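Local coordinates for protein galactan 1,3-beta-galactosidase (Phanerochaete chrysosporium, PDB 7BYS) that acts as an exo-beta-1,3-galactanase of glycoside hydrolase family 43, probably trimming galactose from the beta-1,3-galactan chains of arabinogalactan, at residues V80-V85 and Y240-F245; S135-I140 and L186-I191; Q18-G23 and S268-Y273; L200-T205 and K214-S219. All blocks are in the same frame, centred on the assembly; numbering follows the deposited sequence. Where two conformers were deposited one is given.

Contact 1. Residues V80-V85 and Y240-F245; sequences VERPKV and YSQNAF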
loop_
_atom_site.group_PDB
_atom_site.type_symbol
_atom_site.label_atom_id
_atom_site.label_comp_id
_atom_site.label_asym_id
_atom_site.label_seq_id
_atom_site.Cartn_x
_atom_site.Cartn_y
_atom_site.Cartn_z
ATOM N N VAL A 80 -12.698 -12.691 0.176
ATOM C CA VAL A 80 -12.992 -11.725 -0.881
ATOM C C VAL A 80 -11.860 -10.715 -0.844
ATOM O O VAL A 80 -11.727 -9.975 0.140
ATOM C CB VAL A 80 -14.342 -11.025 -0.671
ATOM C CG1 VAL A 80 -14.481 -9.848 -1.636
ATOM C CG2 VAL A 80 -15.494 -12.005 -0.859
ATOM N N GLU A 81 -11.031 -10.690 -1.897
ATOM C CA GLU A 81 -9.814 -9.893 -1.869
ATOM C C GLU A 81 -9.669 -9.060 -3.130
ATOM O O GLU A 81 -10.149 -9.433 -4.205
ATOM C CB GLU A 81 -8.559 -10.764 -1.687
ATOM C CG GLU A 81 -8.409 -11.269 -0.240
ATOM C CD GLU A 81 -7.265 -12.245 -0.042
ATOM O OE1 GLU A 81 -6.581 -12.595 -1.020
ATOM O OE2 GLU A 81 -7.052 -12.676 1.111
ATOM N N ARG A 82 -8.972 -7.938 -2.977
ATOM C CA ARG A 82 -8.537 -7.097 -4.082
ATOM C C ARG A 82 -9.671 -6.703 -5.042
ATOM O O ARG A 82 -9.580 -6.927 -6.242
ATOM C CB ARG A 82 -7.371 -7.730 -4.831
ATOM C CG ARG A 82 -6.134 -7.885 -3.939
ATOM C CD ARG A 82 -4.971 -8.580 -4.645
ATOM N NE ARG A 82 -3.840 -8.754 -3.725
ATOM C CZ ARG A 82 -2.975 -7.800 -3.392
ATOM N NH1 ARG A 82 -3.048 -6.587 -3.926
ATOM N NH2 ARG A 82 -2.001 -8.079 -2.534
ATOM N N PRO A 83 -10.749 -6.106 -4.523
ATOM C CA PRO A 83 -11.836 -5.679 -5.408
ATOM C C PRO A 83 -11.356 -4.623 -6.398
ATOM O O PRO A 83 -10.458 -3.830 -6.113
ATOM C CB PRO A 83 -12.860 -5.085 -4.437
ATOM C CG PRO A 83 -12.004 -4.550 -3.302
ATOM C CD PRO A 83 -10.913 -5.580 -3.153
ATOM N N LYS A 84 -11.973 -4.625 -7.575
ATOM C CA LYS A 84 -11.676 -3.676 -8.645
ATOM C C LYS A 84 -13.011 -3.376 -9.311
ATOM O O LYS A 84 -13.846 -4.274 -9.432
ATOM C CB LYS A 84 -10.718 -4.311 -9.688
ATOM C CG LYS A 84 -9.390 -4.838 -9.115
ATOM C CD LYS A 84 -8.430 -3.720 -8.737
ATOM C CE LYS A 84 -7.293 -4.272 -7.879
ATOM N NZ LYS A 84 -7.609 -4.240 -6.398
ATOM N N VAL A 85 -13.247 -2.122 -9.694
ATOM C CA VAL A 85 -14.519 -1.727 -10.298
ATOM C C VAL A 85 -14.250 -0.882 -11.535
ATOM O O VAL A 85 -13.454 0.066 -11.490
ATOM C CB VAL A 85 -15.417 -0.947 -9.317
ATOM C CG1 VAL A 85 -16.742 -0.582 -9.994
ATOM C CG2 VAL A 85 -15.689 -1.755 -8.054
ATOM N N TYR A 240 8.703 -1.870 2.456
ATOM C CA TYR A 240 7.766 -2.713 3.204
ATOM C C TYR A 240 6.315 -2.501 2.748
ATOM O O TYR A 240 5.479 -1.906 3.441
ATOM C CB TYR A 240 7.933 -2.534 4.717
ATOM C CG TYR A 240 7.416 -3.690 5.545
ATOM C CD1 TYR A 240 6.292 -4.430 5.171
ATOM C CD2 TYR A 240 8.065 -4.044 6.720
ATOM C CE1 TYR A 240 5.837 -5.503 5.960
ATOM C CE2 TYR A 240 7.635 -5.084 7.485
ATOM C CZ TYR A 240 6.533 -5.804 7.123
ATOM O OH TYR A 240 6.152 -6.838 7.928
ATOM N N SER A 241 6.023 -3.031 1.560
ATOM C CA SER A 241 4.670 -2.939 1.026
ATOM C C SER A 241 4.510 -3.943 -0.102
ATOM O O SER A 241 5.465 -4.606 -0.523
ATOM C CB SER A 241 4.344 -1.509 0.574
ATOM O OG SER A 241 4.962 -1.215 -0.668
ATOM N N GLN A 242 3.274 -4.043 -0.584
ATOM C CA GLN A 242 2.920 -4.893 -1.711
ATOM C C GLN A 242 1.922 -4.135 -2.567
ATOM O O GLN A 242 0.967 -3.553 -2.039
ATOM C CB GLN A 242 2.284 -6.201 -1.242
ATOM C CG GLN A 242 2.016 -7.169 -2.388
ATOM C CD GLN A 242 1.356 -8.448 -1.937
ATOM O OE1 GLN A 242 0.607 -8.466 -0.965
ATOM N NE2 GLN A 242 1.643 -9.542 -2.642
ATOM N N ASN A 243 2.144 -4.151 -3.882
ATOM C CA ASN A 243 1.299 -3.414 -4.814
ATOM C C ASN A 243 -0.175 -3.743 -4.609
ATOM O O ASN A 243 -0.546 -4.890 -4.338
ATOM C CB ASN A 243 1.694 -3.792 -6.240
ATOM C CG ASN A 243 1.101 -2.858 -7.263
ATOM O OD1 ASN A 243 1.198 -1.643 -7.130
ATOM N ND2 ASN A 243 0.495 -3.414 -8.300
ATOM N N ALA A 244 -1.017 -2.715 -4.773
ATOM C CA ALA A 244 -2.472 -2.871 -4.733
ATOM C C ALA A 244 -3.126 -2.199 -5.938
ATOM O O ALA A 244 -3.979 -2.801 -6.607
ATOM C CB ALA A 244 -3.073 -2.302 -3.449
ATOM N N PHE A 245 -2.726 -0.965 -6.249
ATOM C CA PHE A 245 -3.336 -0.235 -7.354
ATOM C C PHE A 245 -2.360 0.821 -7.837
ATOM O O PHE A 245 -1.656 1.439 -7.029
ATOM C CB PHE A 245 -4.666 0.431 -6.957
ATOM C CG PHE A 245 -5.553 0.725 -8.139
ATOM C CD1 PHE A 245 -6.400 -0.253 -8.658
ATOM C CD2 PHE A 245 -5.499 1.965 -8.765
ATOM C CE1 PHE A 245 -7.194 0.008 -9.770
ATOM C CE2 PHE A 245 -6.289 2.230 -9.877
ATOM C CZ PHE A 245 -7.133 1.255 -10.374
HETATM O O HOH W 1 -4.969 -5.213 -5.768
HETATM O O HOH W 2 -1.274 -5.462 -1.481
#
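A buried polar contact spans the middle of the catalytic domain, where the strands holding residues 80-85 and 242-245 run 8.8 Å apart at their closest, too far for backbone pairing, and long side chains and water make the join. Arg82 does most of the reaching. Its chain is extended from CG to NE, so the guanidinium arrives end-on at the second strand, and NH1 donates to Asn243 O at 3.1 Å, on a lone pair in the carbonyl plane, with an N-H...O angle of 142°. Gln242 stands across this tip, its amide plane turned 86° from the guanidinium, with Gln242 OE1 3.1 Å from Arg82 NH2; the same oxygen accepts a hydrogen bond from Trp260 NE1. The two strands are the inner ones of the second and fifth blades of the five-bladed beta-propeller of family 43, and Glu81, Arg82 and Gln242 bind galactose in another structure of this protein. One water ties the strands further, accepting from Arg82 NH1 and Lys84 NZ and donating to Ala244 O at 2.7 Å. Bent at chi2 and chi4, Lys84 folds its ammonium back to Pro83 O, 2.9 Å from NZ, and Ala22 O binds it too. Lys84 CD meets the edge of the Phe245 ring, 4.0 Å from Phe245 CD1. Ala244 and Phe245 together face Met256 in a classic beta bulge.

Contact 2. Residues S135-I140 and L186-I191; sequences SRDESI and LEAPGI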
loop_
_atom_site.group_PDB
_atom_site.type_symbol
_atom_site.label_atom_id
_atom_site.label_comp_id
_atom_site.label_asym_id
_atom_site.label_seq_id
_atom_site.Cartn_x
_atom_site.Cartn_y
_atom_site.Cartn_z
ATOM N N SER A 135 -7.294 -18.566 -10.593
ATOM C CA SER A 135 -7.062 -17.133 -10.460
ATOM C C SER A 135 -7.004 -16.822 -8.976
ATOM O O SER A 135 -7.960 -17.099 -8.244
ATOM C CB SER A 135 -8.184 -16.344 -11.138
ATOM O OG SER A 135 -7.981 -14.943 -11.013
ATOM N N ARG A 136 -5.885 -16.247 -8.529
ATOM C CA ARG A 136 -5.761 -15.828 -7.139
ATOM C C ARG A 136 -5.652 -14.307 -7.083
ATOM O O ARG A 136 -6.640 -13.630 -7.372
ATOM C CB ARG A 136 -4.662 -16.608 -6.410
ATOM C CG ARG A 136 -5.101 -18.035 -6.124
ATOM C CD ARG A 136 -4.039 -18.831 -5.377
ATOM N NE ARG A 136 -4.502 -20.177 -5.046
ATOM C CZ ARG A 136 -4.458 -21.214 -5.877
ATOM N NH1 ARG A 136 -3.996 -21.084 -7.112
ATOM N NH2 ARG A 136 -4.909 -22.397 -5.472
ATOM N N ASP A 137 -4.488 -13.733 -6.767
ATOM C CA ASP A 137 -4.379 -12.275 -6.849
ATOM C C ASP A 137 -4.738 -11.833 -8.262
ATOM O O ASP A 137 -4.322 -12.454 -9.247
ATOM C CB ASP A 137 -2.939 -11.829 -6.605
ATOM C CG ASP A 137 -2.567 -11.744 -5.142
ATOM O OD1 ASP A 137 -3.318 -12.221 -4.278
ATOM O OD2 ASP A 137 -1.474 -11.221 -4.874
ATOM N N GLU A 138 -5.513 -10.760 -8.367
ATOM C CA GLU A 138 -5.957 -10.294 -9.672
ATOM C C GLU A 138 -6.070 -8.780 -9.669
ATOM O O GLU A 138 -6.093 -8.136 -8.614
ATOM C CB GLU A 138 -7.285 -10.943 -10.109
ATOM C CG GLU A 138 -8.427 -10.903 -9.087
ATOM C CD GLU A 138 -8.839 -9.498 -8.660
ATOM O OE1 GLU A 138 -8.905 -9.266 -7.446
ATOM O OE2 GLU A 138 -9.073 -8.615 -9.525
ATOM N N SER A 139 -6.164 -8.223 -10.870
ATOM C CA SER A 139 -6.648 -6.867 -11.040
ATOM C C SER A 139 -7.445 -6.811 -12.336
ATOM O O SER A 139 -7.462 -7.765 -13.125
ATOM C CB SER A 139 -5.489 -5.864 -11.016
ATOM O OG SER A 139 -5.954 -4.530 -11.123
ATOM N N ILE A 140 -8.087 -5.670 -12.564
ATOM C CA ILE A 140 -8.819 -5.398 -13.797
ATOM C C ILE A 140 -8.223 -4.131 -14.378
ATOM O O ILE A 140 -8.095 -3.127 -13.671
ATOM C CB ILE A 140 -10.324 -5.194 -13.527
ATOM C CG1 ILE A 140 -10.954 -6.453 -12.925
ATOM C CG2 ILE A 140 -11.056 -4.744 -14.807
ATOM C CD1 ILE A 140 -11.010 -7.608 -13.874
ATOM N N LEU A 186 4.255 -14.236 -10.258
ATOM C CA LEU A 186 3.882 -12.850 -10.020
ATOM C C LEU A 186 2.503 -12.780 -9.391
ATOM O O LEU A 186 1.604 -13.554 -9.737
ATOM C CB LEU A 186 3.885 -12.044 -11.324
ATOM C CG LEU A 186 5.243 -11.864 -12.015
ATOM C CD1 LEU A 186 5.065 -11.277 -13.392
ATOM C CD2 LEU A 186 6.187 -11.015 -11.171
ATOM N N GLU A 187 2.329 -11.827 -8.483
ATOM C CA GLU A 187 1.002 -11.563 -7.943
ATOM C C GLU A 187 0.853 -10.062 -7.712
ATOM O O GLU A 187 1.652 -9.254 -8.199
ATOM C CB GLU A 187 0.686 -12.464 -6.744
ATOM C CG GLU A 187 1.554 -12.211 -5.534
ATOM C CD GLU A 187 1.190 -13.126 -4.364
ATOM O OE1 GLU A 187 0.355 -14.039 -4.537
ATOM O OE2 GLU A 187 1.739 -12.930 -3.262
ATOM N N ALA A 188 -0.218 -9.681 -7.011
ATOM C CA ALA A 188 -0.542 -8.281 -6.738
ATOM C C ALA A 188 -0.364 -7.370 -7.957
ATOM O O ALA A 188 0.345 -6.347 -7.889
ATOM C CB ALA A 188 0.291 -7.788 -5.550
ATOM N N PRO A 189 -0.977 -7.693 -9.093
ATOM C CA PRO A 189 -0.724 -6.919 -10.309
ATOM C C PRO A 189 -1.529 -5.630 -10.370
ATOM O O PRO A 189 -2.589 -5.487 -9.759
ATOM C CB PRO A 189 -1.202 -7.861 -11.422
ATOM C CG PRO A 189 -2.331 -8.626 -10.777
ATOM C CD PRO A 189 -1.853 -8.854 -9.359
ATOM N N GLY A 190 -1.010 -4.700 -11.168
ATOM C CA GLY A 190 -1.804 -3.602 -11.693
ATOM C C GLY A 190 -1.155 -3.086 -12.955
ATOM O O GLY A 190 0.057 -3.234 -13.140
ATOM N N ILE A 191 -1.957 -2.479 -13.839
ATOM C CA ILE A 191 -1.431 -1.856 -15.051
ATOM C C ILE A 191 -1.858 -0.399 -15.106
ATOM O O ILE A 191 -3.013 -0.059 -14.824
ATOM C CB ILE A 191 -1.817 -2.592 -16.355
ATOM C CG1 ILE A 191 -1.008 -3.892 -16.478
ATOM C CG2 ILE A 191 -1.643 -1.669 -17.590
ATOM C CD1 ILE A 191 -1.471 -4.825 -17.607
HETATM O O HOH W 3 -1.868 -14.939 -5.978
HETATM O O HOH W 4 -3.848 -6.870 -7.639
HETATM O O HOH W 5 -4.177 -3.294 -9.352
HETATM O O HOH W 6 -4.865 -2.789 -13.280
#
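Asp137 turns CG anti to its carbonyl carbon (chi1 -82°), while Glu187 takes the crowded position between backbone N and carbonyl carbon (chi1 66°) and then extends, and these two torsions bring the side chains obliquely across one another, their carboxylate planes only 25° apart. Asp137 OD2 lies against the Glu187 stem, 3.1 Å from CB, and accepts from Ala188 N at 2.9 Å through its anti lone pair, away from OD1. This bond helps to hold the carboxylate just where the chain turns its corner at Ala188. Asp137 OD2 and Glu187 OE1 are both acceptors only 3.4 Å apart, a closeness likely to raise the proton affinity of one of them. A water bridges the two residues, accepting from Asp137 N and donating to Glu187 OE1 at 2.8 Å. Further along, strands 138-140 and 189-191 run nearly parallel, and water takes the place of direct backbone bonds: one molecule donates to both Glu138 O and Pro189 O, and another links Ser139 OG to Pro189 O. Asp137 OD1 makes a long, weak ion pair with Arg82 NE, and Glu187 OE2 a weak hydrogen bond with Gln242 NE2. Asp137 binds galactose in another structure of this protein, and acidic residues at the entry to the inner strands of adjacent blades, directed to the centre, are characteristic of the active site of the family 43 five-bladed propeller.

Contact 3. Residues Q18-G23 and S268-Y273; sequences QAHGAG and SRYIWY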
loop_
_atom_site.group_PDB
_atom_site.type_symbol
_atom_site.label_atom_id
_atom_site.label_comp_id
_atom_site.label_asym_id
_atom_site.label_seq_id
_atom_site.Cartn_x
_atom_site.Cartn_y
_atom_site.Cartn_z
ATOM N N GLN A 18 -10.727 1.347 6.117
ATOM C CA GLN A 18 -10.697 -0.106 5.958
ATOM C C GLN A 18 -10.940 -0.431 4.488
ATOM O O GLN A 18 -12.057 -0.773 4.093
ATOM C CB GLN A 18 -11.740 -0.756 6.849
ATOM C CG GLN A 18 -11.400 -0.636 8.333
ATOM C CD GLN A 18 -10.243 -1.518 8.730
ATOM O OE1 GLN A 18 -9.819 -2.382 7.966
ATOM N NE2 GLN A 18 -9.715 -1.300 9.930
ATOM N N ALA A 19 -9.890 -0.319 3.682
ATOM C CA ALA A 19 -9.987 -0.528 2.238
ATOM C C ALA A 19 -8.670 -1.122 1.729
ATOM O O ALA A 19 -7.962 -0.561 0.893
ATOM C CB ALA A 19 -10.371 0.774 1.538
ATOM N N HIS A 20 -8.301 -2.277 2.275
ATOM C CA HIS A 20 -7.074 -2.958 1.879
ATOM C C HIS A 20 -7.253 -3.632 0.522
ATOM O O HIS A 20 -8.368 -3.950 0.109
ATOM C CB HIS A 20 -6.704 -3.951 2.978
ATOM C CG HIS A 20 -6.826 -3.367 4.357
ATOM N ND1 HIS A 20 -5.806 -2.658 4.953
ATOM C CD2 HIS A 20 -7.861 -3.349 5.233
ATOM C CE1 HIS A 20 -6.198 -2.241 6.145
ATOM N NE2 HIS A 20 -7.438 -2.655 6.346
ATOM N N GLY A 21 -6.147 -3.834 -0.184
ATOM C CA GLY A 21 -6.261 -4.389 -1.527
ATOM C C GLY A 21 -6.959 -3.443 -2.489
ATOM O O GLY A 21 -7.800 -3.887 -3.293
ATOM N N ALA A 22 -6.592 -2.157 -2.450
ATOM C CA ALA A 22 -7.332 -1.059 -3.077
ATOM C C ALA A 22 -7.703 -1.324 -4.528
ATOM O O ALA A 22 -6.893 -1.812 -5.320
ATOM C CB ALA A 22 -6.454 0.193 -3.064
ATOM N N GLY A 23 -8.917 -0.917 -4.881
ATOM C CA GLY A 23 -9.299 -0.666 -6.256
ATOM C C GLY A 23 -9.855 0.741 -6.360
ATOM O O GLY A 23 -10.710 1.139 -5.552
ATOM N N SER A 268 -3.278 -3.053 9.104
ATOM C CA SER A 268 -2.443 -2.981 7.912
ATOM C C SER A 268 -2.528 -1.575 7.324
ATOM O O SER A 268 -3.603 -0.971 7.277
ATOM C CB SER A 268 -2.901 -4.007 6.868
ATOM O OG SER A 268 -2.858 -5.334 7.387
ATOM N N ARG A 269 -1.381 -1.044 6.896
ATOM C CA ARG A 269 -1.269 0.364 6.537
ATOM C C ARG A 269 -1.301 0.541 5.023
ATOM O O ARG A 269 -1.210 -0.421 4.254
ATOM C CB ARG A 269 0.004 0.999 7.136
ATOM C CG ARG A 269 0.051 1.029 8.680
ATOM C CD ARG A 269 -1.218 1.609 9.302
ATOM N NE ARG A 269 -1.096 1.733 10.759
ATOM C CZ ARG A 269 -2.125 1.743 11.596
ATOM N NH1 ARG A 269 -3.359 1.633 11.145
ATOM N NH2 ARG A 269 -1.906 1.851 12.909
ATOM N N TYR A 270 -1.456 1.793 4.603
ATOM C CA TYR A 270 -1.532 2.163 3.201
ATOM C C TYR A 270 -0.246 2.892 2.855
ATOM O O TYR A 270 0.072 3.925 3.462
ATOM C CB TYR A 270 -2.766 3.041 2.969
ATOM C CG TYR A 270 -4.016 2.354 3.475
ATOM C CD1 TYR A 270 -4.520 1.224 2.836
ATOM C CD2 TYR A 270 -4.672 2.812 4.617
ATOM C CE1 TYR A 270 -5.640 0.575 3.308
ATOM C CE2 TYR A 270 -5.798 2.158 5.108
ATOM C CZ TYR A 270 -6.280 1.046 4.448
ATOM O OH TYR A 270 -7.398 0.387 4.934
ATOM N N ILE A 271 0.504 2.327 1.918
ATOM C CA ILE A 271 1.796 2.840 1.507
ATOM C C ILE A 271 1.580 3.404 0.110
ATOM O O ILE A 271 1.516 2.657 -0.874
ATOM C CB ILE A 271 2.861 1.735 1.532
ATOM C CG1 ILE A 271 2.892 0.989 2.891
ATOM C CG2 ILE A 271 4.230 2.310 1.202
ATOM C CD1 ILE A 271 2.998 1.875 4.123
ATOM N N TRP A 272 1.417 4.721 0.026
ATOM C CA TRP A 272 1.203 5.414 -1.242
ATOM C C TRP A 272 2.374 6.349 -1.495
ATOM O O TRP A 272 2.702 7.178 -0.635
ATOM C CB TRP A 272 -0.059 6.267 -1.215
ATOM C CG TRP A 272 -1.371 5.550 -1.180
ATOM C CD1 TRP A 272 -1.612 4.235 -0.899
ATOM C CD2 TRP A 272 -2.638 6.156 -1.395
ATOM N NE1 TRP A 272 -2.968 3.987 -0.935
ATOM C CE2 TRP A 272 -3.616 5.155 -1.248
ATOM C CE3 TRP A 272 -3.042 7.455 -1.717
ATOM C CZ2 TRP A 272 -4.975 5.417 -1.413
ATOM C CZ3 TRP A 272 -4.385 7.709 -1.885
ATOM C CH2 TRP A 272 -5.335 6.704 -1.721
ATOM N N TYR A 273 2.988 6.226 -2.668
ATOM C CA TYR A 273 4.108 7.066 -3.058
ATOM C C TYR A 273 3.949 7.484 -4.511
ATOM O O TYR A 273 3.345 6.756 -5.310
ATOM C CB TYR A 273 5.429 6.300 -2.948
ATOM C CG TYR A 273 5.888 5.990 -1.549
ATOM C CD1 TYR A 273 6.057 6.996 -0.608
ATOM C CD2 TYR A 273 6.168 4.677 -1.165
ATOM C CE1 TYR A 273 6.507 6.705 0.684
ATOM C CE2 TYR A 273 6.619 4.380 0.111
ATOM C CZ TYR A 273 6.771 5.389 1.037
ATOM O OH TYR A 273 7.212 5.063 2.309
HETATM O O HOH W 7 -3.314 -2.321 3.943
#
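The rings of His20 and Tyr270 lie nearly parallel, their planes 22° apart, but are slid past each other, with centroids separated by 5.1 Å, and barely overlap. What Tyr270 sets over the histidine is therefore its phenol oxygen: Tyr270 OH sits over one face, toward the rim, 3.1 Å from His20 CE1. The same hydroxyl accepts an almost straight bond from Ala19 N (2.9 Å, 176°) and is bonded to Ile17 O, so the backbone ahead of the histidine grips it twice. Polar neighbours also line the rim of the imidazole. His20 NE2 donates to Gln18 OE1 at 2.9 Å, from above the amide plane but within the plane of its own ring; Ser268 O lies at the ring edge, 3.1 Å from CE1; and His20 ND1 meets, at 2.7 Å, a water that donates to Arg269 O. With three in-plane neighbours and an oxygen above, the rotation of the ring is closely defined. An alanine at His20 would remove this ring, and would probably cost the water-mediated link to Arg269 and loosen the settings of Gln18 and Tyr270. Residues 18-23 lead into strand 22-27, where the first propeller blade begins, whereas residues 269-273 belong to the third strand of the last blade; the contact lies at the seam where the ring of blades closes, with strand 30-36 beside His20 and Asp258 of strand 252-259 touching both rings.

Contact 4. Residues L200-T205 and K214-S219; sequences LIASHT and KWFSAS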
loop_
_atom_site.group_PDB
_atom_site.type_symbol
_atom_site.label_atom_id
_atom_site.label_comp_id
_atom_site.label_asym_id
_atom_site.label_seq_id
_atom_site.Cartn_x
_atom_site.Cartn_y
_atom_site.Cartn_z
ATOM N N LEU A 200 3.072 -2.706 -16.239
ATOM C CA LEU A 200 2.602 -3.680 -15.267
ATOM C C LEU A 200 3.486 -3.586 -14.033
ATOM O O LEU A 200 4.719 -3.598 -14.147
ATOM C CB LEU A 200 2.697 -5.089 -15.870
ATOM C CG LEU A 200 2.495 -6.281 -14.933
ATOM C CD1 LEU A 200 1.057 -6.357 -14.444
ATOM C CD2 LEU A 200 2.883 -7.587 -15.598
ATOM N N ILE A 201 2.863 -3.451 -12.866
ATOM C CA ILE A 201 3.533 -3.517 -11.573
ATOM C C ILE A 201 3.038 -4.770 -10.875
ATOM O O ILE A 201 1.835 -5.048 -10.895
ATOM C CB ILE A 201 3.172 -2.290 -10.718
ATOM C CG1 ILE A 201 3.329 -0.994 -11.515
ATOM C CG2 ILE A 201 3.995 -2.288 -9.433
ATOM C CD1 ILE A 201 4.724 -0.734 -11.961
ATOM N N ALA A 202 3.946 -5.511 -10.241
ATOM C CA ALA A 202 3.554 -6.757 -9.592
ATOM C C ALA A 202 4.578 -7.120 -8.528
ATOM O O ALA A 202 5.729 -6.684 -8.572
ATOM C CB ALA A 202 3.429 -7.893 -10.617
ATOM N N SER A 203 4.148 -7.927 -7.578
ATOM C CA SER A 203 5.047 -8.538 -6.613
ATOM C C SER A 203 5.410 -9.955 -7.046
ATOM O O SER A 203 4.822 -10.531 -7.959
ATOM C CB SER A 203 4.415 -8.531 -5.220
ATOM O OG SER A 203 3.471 -9.581 -5.065
ATOM N N HIS A 204 6.395 -10.524 -6.365
ATOM C CA HIS A 204 6.572 -11.963 -6.425
ATOM C C HIS A 204 5.744 -12.625 -5.325
ATOM O O HIS A 204 4.975 -11.965 -4.612
ATOM C CB HIS A 204 8.053 -12.331 -6.417
ATOM C CG HIS A 204 8.682 -12.230 -7.769
ATOM N ND1 HIS A 204 8.355 -13.082 -8.803
ATOM C CD2 HIS A 204 9.561 -11.336 -8.278
ATOM C CE1 HIS A 204 9.038 -12.740 -9.880
ATOM N NE2 HIS A 204 9.769 -11.678 -9.591
ATOM N N THR A 205 5.872 -13.948 -5.202
ATOM C CA THR A 205 5.061 -14.730 -4.262
ATOM C C THR A 205 5.908 -15.023 -3.032
ATOM O O THR A 205 6.754 -15.920 -3.047
ATOM C CB THR A 205 4.567 -16.028 -4.896
ATOM O OG1 THR A 205 5.673 -16.747 -5.449
ATOM C CG2 THR A 205 3.580 -15.733 -5.999
ATOM N N LYS A 214 8.099 -5.241 -8.887
ATOM C CA LYS A 214 8.737 -5.097 -10.189
ATOM C C LYS A 214 7.817 -4.387 -11.176
ATOM O O LYS A 214 6.590 -4.421 -11.051
ATOM C CB LYS A 214 9.099 -6.462 -10.803
ATOM C CG LYS A 214 9.866 -7.394 -9.886
ATOM C CD LYS A 214 11.285 -6.913 -9.646
ATOM C CE LYS A 214 12.048 -7.905 -8.779
ATOM N NZ LYS A 214 13.426 -7.409 -8.484
ATOM N N TRP A 215 8.435 -3.772 -12.188
ATOM C CA TRP A 215 7.718 -3.190 -13.316
ATOM C C TRP A 215 8.148 -3.857 -14.620
ATOM O O TRP A 215 9.287 -4.331 -14.751
ATOM C CB TRP A 215 7.896 -1.657 -13.392
ATOM C CG TRP A 215 9.242 -1.178 -13.829
ATOM C CD1 TRP A 215 10.319 -0.880 -13.032
ATOM C CD2 TRP A 215 9.650 -0.903 -15.173
ATOM N NE1 TRP A 215 11.372 -0.448 -13.808
ATOM C CE2 TRP A 215 10.988 -0.459 -15.125
ATOM C CE3 TRP A 215 9.018 -1.006 -16.417
ATOM C CZ2 TRP A 215 11.702 -0.110 -16.271
ATOM C CZ3 TRP A 215 9.726 -0.657 -17.552
ATOM C CH2 TRP A 215 11.057 -0.213 -17.471
ATOM N N PHE A 216 7.211 -3.874 -15.577
ATOM C CA PHE A 216 7.378 -4.410 -16.927
ATOM C C PHE A 216 6.626 -3.466 -17.853
ATOM O O PHE A 216 5.620 -2.883 -17.450
ATOM C CB PHE A 216 6.704 -5.788 -17.081
ATOM C CG PHE A 216 6.945 -6.745 -15.933
ATOM C CD1 PHE A 216 6.309 -6.577 -14.712
ATOM C CD2 PHE A 216 7.759 -7.857 -16.106
ATOM C CE1 PHE A 216 6.521 -7.476 -13.670
ATOM C CE2 PHE A 216 7.965 -8.770 -15.060
ATOM C CZ PHE A 216 7.347 -8.571 -13.849
ATOM N N SER A 217 7.085 -3.306 -19.092
ATOM C CA SER A 217 6.338 -2.476 -20.032
ATOM C C SER A 217 6.186 -3.192 -21.366
ATOM O O SER A 217 6.970 -4.079 -21.721
ATOM C CB SER A 217 6.983 -1.109 -20.287
ATOM O OG SER A 217 8.291 -1.256 -20.793
ATOM N N ALA A 218 5.152 -2.783 -22.100
ATOM C CA ALA A 218 4.876 -3.331 -23.422
ATOM C C ALA A 218 4.087 -2.299 -24.211
ATOM O O ALA A 218 3.411 -1.445 -23.634
ATOM C CB ALA A 218 4.070 -4.629 -23.304
ATOM N N SER A 219 4.174 -2.380 -25.539
ATOM C CA SER A 219 3.342 -1.542 -26.402
ATOM C C SER A 219 1.971 -2.149 -26.672
ATOM O O SER A 219 1.098 -1.470 -27.226
ATOM C CB SER A 219 4.051 -1.258 -27.730
ATOM O OG SER A 219 4.168 -2.437 -28.502
#
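Four backbone hydrogen bonds form the first shell. Leu200 N donates to Phe216 O at 2.8 Å and Phe216 N returns the bond to Leu200 O; Ala202 and Lys214 repeat the exchange, with Lys214 N to Ala202 O, 2.8 Å, lying nearly along the C=O axis. Between these hydrogen-bonded pairs Ile201 and Trp215 form the non-hydrogen-bonded one, where Trp215 CA makes a CA-H...O contact of 3.1 Å with Leu200 O. This is an antiparallel beta hairpin, its strands 197-204 and 214-218 belonging to the fourth blade of the propeller. On the face bearing Leu200, Ala202 and Phe216, leucine and phenylalanine point the same way, side by side, with Leu200 CD2 3.7 Å from Phe216 CD1, and Ala202 CB approaches CE1 of the ring. An alanine at Phe216 would remove that ring and would probably leave Leu200 and Ala202 less tightly packed, along with Leu186 of the neighbouring strand. On the other face Ile201 CD1 touches Trp215 CB at 3.6 Å, while the indole leads away toward Pro282. Lys214 CE comes to the edge of the His204 ring, 4.3 Å from CD2. Outside partners position both groups: Asp230 salt-bridges Lys214 NZ, and Gln228 OE1 and Thr185 O hold the two nitrogens of His204.

Contacts 1, 2 and 3 are buried; contact 4 is only partly so, in the hairpin of strands 197-204 and 214-218. Their chemistry follows their place in the propeller. Contact 4 lies within one blade and uses direct backbone bonds, whereas the other three join different blades through side chains and water. Contact 1 crosses the centre, contact 2 links adjacent inner strands, and contact 3 lies at the closing seam. Contacts 2 and 4 share a sheet, with Gly190 and Glu187 bonded to Ile201 and Ser203. Contacts 1 and 3 both reach the fifth blade. Contact 1 touches all the others: Asn243 meets Ala188, Phe245 packs on Ala22, and Gln242 meets Ser203.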